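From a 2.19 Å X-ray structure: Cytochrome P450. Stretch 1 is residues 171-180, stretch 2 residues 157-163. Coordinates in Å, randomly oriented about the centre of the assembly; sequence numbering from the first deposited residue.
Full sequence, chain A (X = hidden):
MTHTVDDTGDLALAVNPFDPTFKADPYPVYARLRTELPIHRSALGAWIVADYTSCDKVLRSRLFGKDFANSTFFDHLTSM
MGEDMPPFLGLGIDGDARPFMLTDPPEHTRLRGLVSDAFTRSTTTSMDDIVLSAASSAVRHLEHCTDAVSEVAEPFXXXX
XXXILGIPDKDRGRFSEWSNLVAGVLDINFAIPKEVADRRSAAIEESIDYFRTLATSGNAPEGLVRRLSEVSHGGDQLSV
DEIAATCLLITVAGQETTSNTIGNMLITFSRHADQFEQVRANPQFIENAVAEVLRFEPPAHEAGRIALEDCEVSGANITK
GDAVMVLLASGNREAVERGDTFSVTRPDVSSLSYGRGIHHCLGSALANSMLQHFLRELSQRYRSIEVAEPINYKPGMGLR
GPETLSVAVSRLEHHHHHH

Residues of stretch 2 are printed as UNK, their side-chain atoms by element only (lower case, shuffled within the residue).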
# COMPACT_ATOMS: atom_id res chain seq x y z
N ASP A 171 8.46 19.44 -14.58
CA ASP A 171 8.88 18.83 -13.32
C ASP A 171 8.65 17.32 -13.30
O ASP A 171 8.87 16.67 -12.27
CB ASP A 171 8.15 19.46 -12.13
CG ASP A 171 8.39 20.96 -12.00
OD1 ASP A 171 9.53 21.43 -12.23
OD2 ASP A 171 7.43 21.67 -11.61
N ARG A 172 8.23 16.76 -14.44
CA ARG A 172 7.85 15.35 -14.47
C ARG A 172 9.04 14.43 -14.18
O ARG A 172 8.93 13.52 -13.34
CB ARG A 172 7.11 14.98 -15.76
CG ARG A 172 5.72 15.61 -15.87
CD ARG A 172 4.73 14.58 -16.41
NE ARG A 172 4.05 15.02 -17.64
CZ ARG A 172 3.62 14.20 -18.60
NH1 ARG A 172 3.79 12.88 -18.49
NH2 ARG A 172 3.03 14.70 -19.69
N GLY A 173 10.16 14.71 -14.85
CA GLY A 173 11.45 14.09 -14.59
C GLY A 173 11.83 14.18 -13.11
O GLY A 173 12.28 13.18 -12.53
N ARG A 174 11.61 15.33 -12.48
CA ARG A 174 11.97 15.54 -11.06
C ARG A 174 11.05 14.72 -10.14
O ARG A 174 11.50 14.04 -9.21
CB ARG A 174 11.99 17.05 -10.69
CG ARG A 174 13.37 17.73 -10.81
CD ARG A 174 13.34 19.25 -11.06
NE ARG A 174 13.38 20.05 -9.83
CZ ARG A 174 12.54 21.05 -9.52
NH1 ARG A 174 11.57 21.44 -10.36
NH2 ARG A 174 12.65 21.66 -8.36
N PHE A 175 9.75 14.78 -10.41
CA PHE A 175 8.79 14.01 -9.68
C PHE A 175 9.01 12.49 -9.75
O PHE A 175 8.89 11.78 -8.74
CB PHE A 175 7.38 14.35 -10.16
CG PHE A 175 6.34 13.53 -9.52
CD1 PHE A 175 5.81 13.91 -8.28
CD2 PHE A 175 5.91 12.34 -10.11
CE1 PHE A 175 4.84 13.11 -7.66
CE2 PHE A 175 4.95 11.55 -9.49
CZ PHE A 175 4.43 11.93 -8.26
N SER A 176 9.30 11.99 -10.94
CA SER A 176 9.53 10.58 -11.14
C SER A 176 10.81 10.14 -10.42
O SER A 176 10.86 9.05 -9.87
CB SER A 176 9.61 10.28 -12.64
OG SER A 176 10.08 8.97 -12.84
N GLU A 177 11.84 10.98 -10.40
CA GLU A 177 13.03 10.65 -9.59
C GLU A 177 12.76 10.62 -8.08
O GLU A 177 12.99 9.61 -7.39
CB GLU A 177 14.18 11.59 -9.89
CG GLU A 177 15.09 11.09 -11.03
CD GLU A 177 16.19 12.09 -11.30
OE1 GLU A 177 16.08 13.25 -10.81
OE2 GLU A 177 17.16 11.72 -12.02
N TRP A 178 12.23 11.73 -7.55
CA TRP A 178 11.73 11.72 -6.16
C TRP A 178 10.89 10.48 -5.89
O TRP A 178 11.01 9.82 -4.82
CB TRP A 178 10.96 13.01 -5.84
CG TRP A 178 11.80 14.27 -5.80
CD1 TRP A 178 13.12 14.39 -5.36
CD2 TRP A 178 11.41 15.63 -6.21
NE1 TRP A 178 13.56 15.68 -5.49
CE2 TRP A 178 12.59 16.47 -5.98
CE3 TRP A 178 10.25 16.21 -6.71
CZ2 TRP A 178 12.59 17.84 -6.26
CZ3 TRP A 178 10.26 17.58 -6.99
CH2 TRP A 178 11.40 18.38 -6.76
N SER A 179 10.04 10.12 -6.83
CA SER A 179 8.97 9.12 -6.50
C SER A 179 9.64 7.77 -6.34
O SER A 179 9.26 6.94 -5.54
CB SER A 179 7.91 9.07 -7.58
OG SER A 179 7.17 10.27 -7.53
N ASN A 180 10.73 7.63 -7.06
CA ASN A 180 11.54 6.46 -6.95
C ASN A 180 12.29 6.32 -5.60
O ASN A 180 12.28 5.26 -4.99
CB ASN A 180 12.50 6.54 -8.12
CG ASN A 180 13.27 5.30 -8.29
OD1 ASN A 180 12.81 4.38 -9.00
ND2 ASN A 180 14.44 5.24 -7.68
N UNK A 157 1.75 3.64 -11.67
CA UNK A 157 1.30 4.62 -10.67
C UNK A 157 2.05 5.96 -10.64
O UNK A 157 1.45 7.00 -10.28
c UNK A 157 2.13 2.38 -11.03
c UNK A 157 1.54 3.86 -9.33
c UNK A 157 2.59 2.86 -9.69
N UNK A 158 3.34 5.98 -10.99
CA UNK A 158 4.09 7.25 -11.07
C UNK A 158 3.46 8.16 -12.15
O UNK A 158 3.36 9.37 -11.96
c UNK A 158 6.20 8.43 -11.86
c UNK A 158 5.62 7.08 -11.39
c UNK A 158 6.39 6.57 -10.16
N UNK A 159 3.05 7.59 -13.27
CA UNK A 159 2.48 8.40 -14.31
C UNK A 159 1.13 8.91 -13.83
O UNK A 159 0.83 10.10 -13.96
o UNK A 159 3.88 10.02 -15.96
c UNK A 159 2.22 8.49 -16.88
c UNK A 159 2.39 7.64 -15.62
c UNK A 159 3.15 9.72 -16.95
o UNK A 159 3.16 10.40 -18.00
N UNK A 160 0.35 8.03 -13.19
CA UNK A 160 -1.01 8.40 -12.78
C UNK A 160 -1.04 9.50 -11.70
O UNK A 160 -1.83 10.48 -11.79
c UNK A 160 -3.18 7.64 -11.75
c UNK A 160 -2.06 6.16 -13.41
c UNK A 160 -1.83 7.19 -12.29
N UNK A 161 -0.19 9.34 -10.70
CA UNK A 161 -0.10 10.26 -9.61
C UNK A 161 0.43 11.62 -10.04
O UNK A 161 -0.08 12.67 -9.60
c UNK A 161 0.98 7.69 -6.89
c UNK A 161 0.04 8.45 -7.81
c UNK A 161 -1.17 8.93 -7.03
c UNK A 161 0.73 9.66 -8.47
N UNK A 162 1.42 11.61 -10.93
CA UNK A 162 1.90 12.85 -11.55
C UNK A 162 0.74 13.64 -12.14
O UNK A 162 0.72 14.86 -12.08
o UNK A 162 3.74 13.69 -12.84
c UNK A 162 2.90 12.57 -12.66
N UNK A 163 -0.22 12.93 -12.72
CA UNK A 163 -1.37 13.56 -13.39
C UNK A 163 -2.45 13.98 -12.38
O UNK A 163 -2.91 15.11 -12.44
o UNK A 163 -3.20 13.09 -14.92
c UNK A 163 -1.94 12.64 -14.48
O HOH W 1 6.17 12.31 -13.54

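Position 157 has three side-chain carbons that close a ring onto the backbone N, a connectivity unique to proline. The nearest side-chain approach to stretch 1 is CB to Phe175 CE2, 8.4 Å, so there is no contact. This is Pro157, and its O accepts the helical bond from the N of position 161 at 2.9 Å.

Position 158 carries three carbons, one bonded to CA and bearing the other two. Its CA-to-CB bond points toward stretch 1, where one terminal carbon lies 4.0 Å from Ser176 CB and 4.1 Å from Phe175 CE2, while the other lies 3.9 Å from Ser179 CB. The backbone O sits 3.7 Å from Phe175 CE2, at the ring edge and near its plane. A fork at the beta carbon without oxygen identifies Val158.

Position 159 has three carbons in a chain, the third carrying two oxygens. Although CA-to-CB points away, the end of the chain returns, and one oxygen reaches Arg172 NH1 at 2.6 Å, at the guanidinium edge. The carboxylate, one methylene longer than aspartate's, settles Glu159; the oxygen is OE2, and the pair is a salt bridge.

Position 160 again shows one carbon bearing two carbons. CB comes no nearer to stretch 1 than 8.5 Å, to Phe175 CE2. The pattern is valine's; Val160 is buried, so its packing lies elsewhere in the structure.

Position 161 has four carbons, forked at the second. Its CB is 4.3 Å from Phe175 CZ, an apolar contact oblique to the ring. The fork at gamma distinguishes Leu161 from isoleucine, which branches at beta.

Position 162 has one carbon followed by one oxygen. Its CA-to-CB bond points toward stretch 1, and the oxygen lies 3.7 Å from Phe175 CD2 and 3.8 Å from Arg172 CD. This hydroxymethyl group is that of Ser162. Its OG also hydrogen-bonds water 1 at 2.9 Å, and that water donates to Arg172 O at 3.0 Å.

Position 163 repeats the one-carbon, one-oxygen pattern. Its CA-to-CB bond points sideways, and the nearest approach is CB to Arg172 NH1, 7.0 Å, too far for contact. This is Ser163.

The helices approach to 10.3 Å between axes, with their N-to-C directions at 125°, and bury 328 Å² in total. Nearest CA pairs, Ser176 CA with Val158 CA at 6.4 Å and Arg172 CA with Ser162 CA at 7.1 Å, advance four residues along each helix in opposite senses, consistent with an angle beyond 90°. Phe175 packs against Val158, Leu161 and Ser162. No direct hydrogen bond crosses the interface; its polar links are the Arg172–Glu159 salt bridge and the water between Ser162 and Arg172.

Stretch 2 157-163: PVEVLSS
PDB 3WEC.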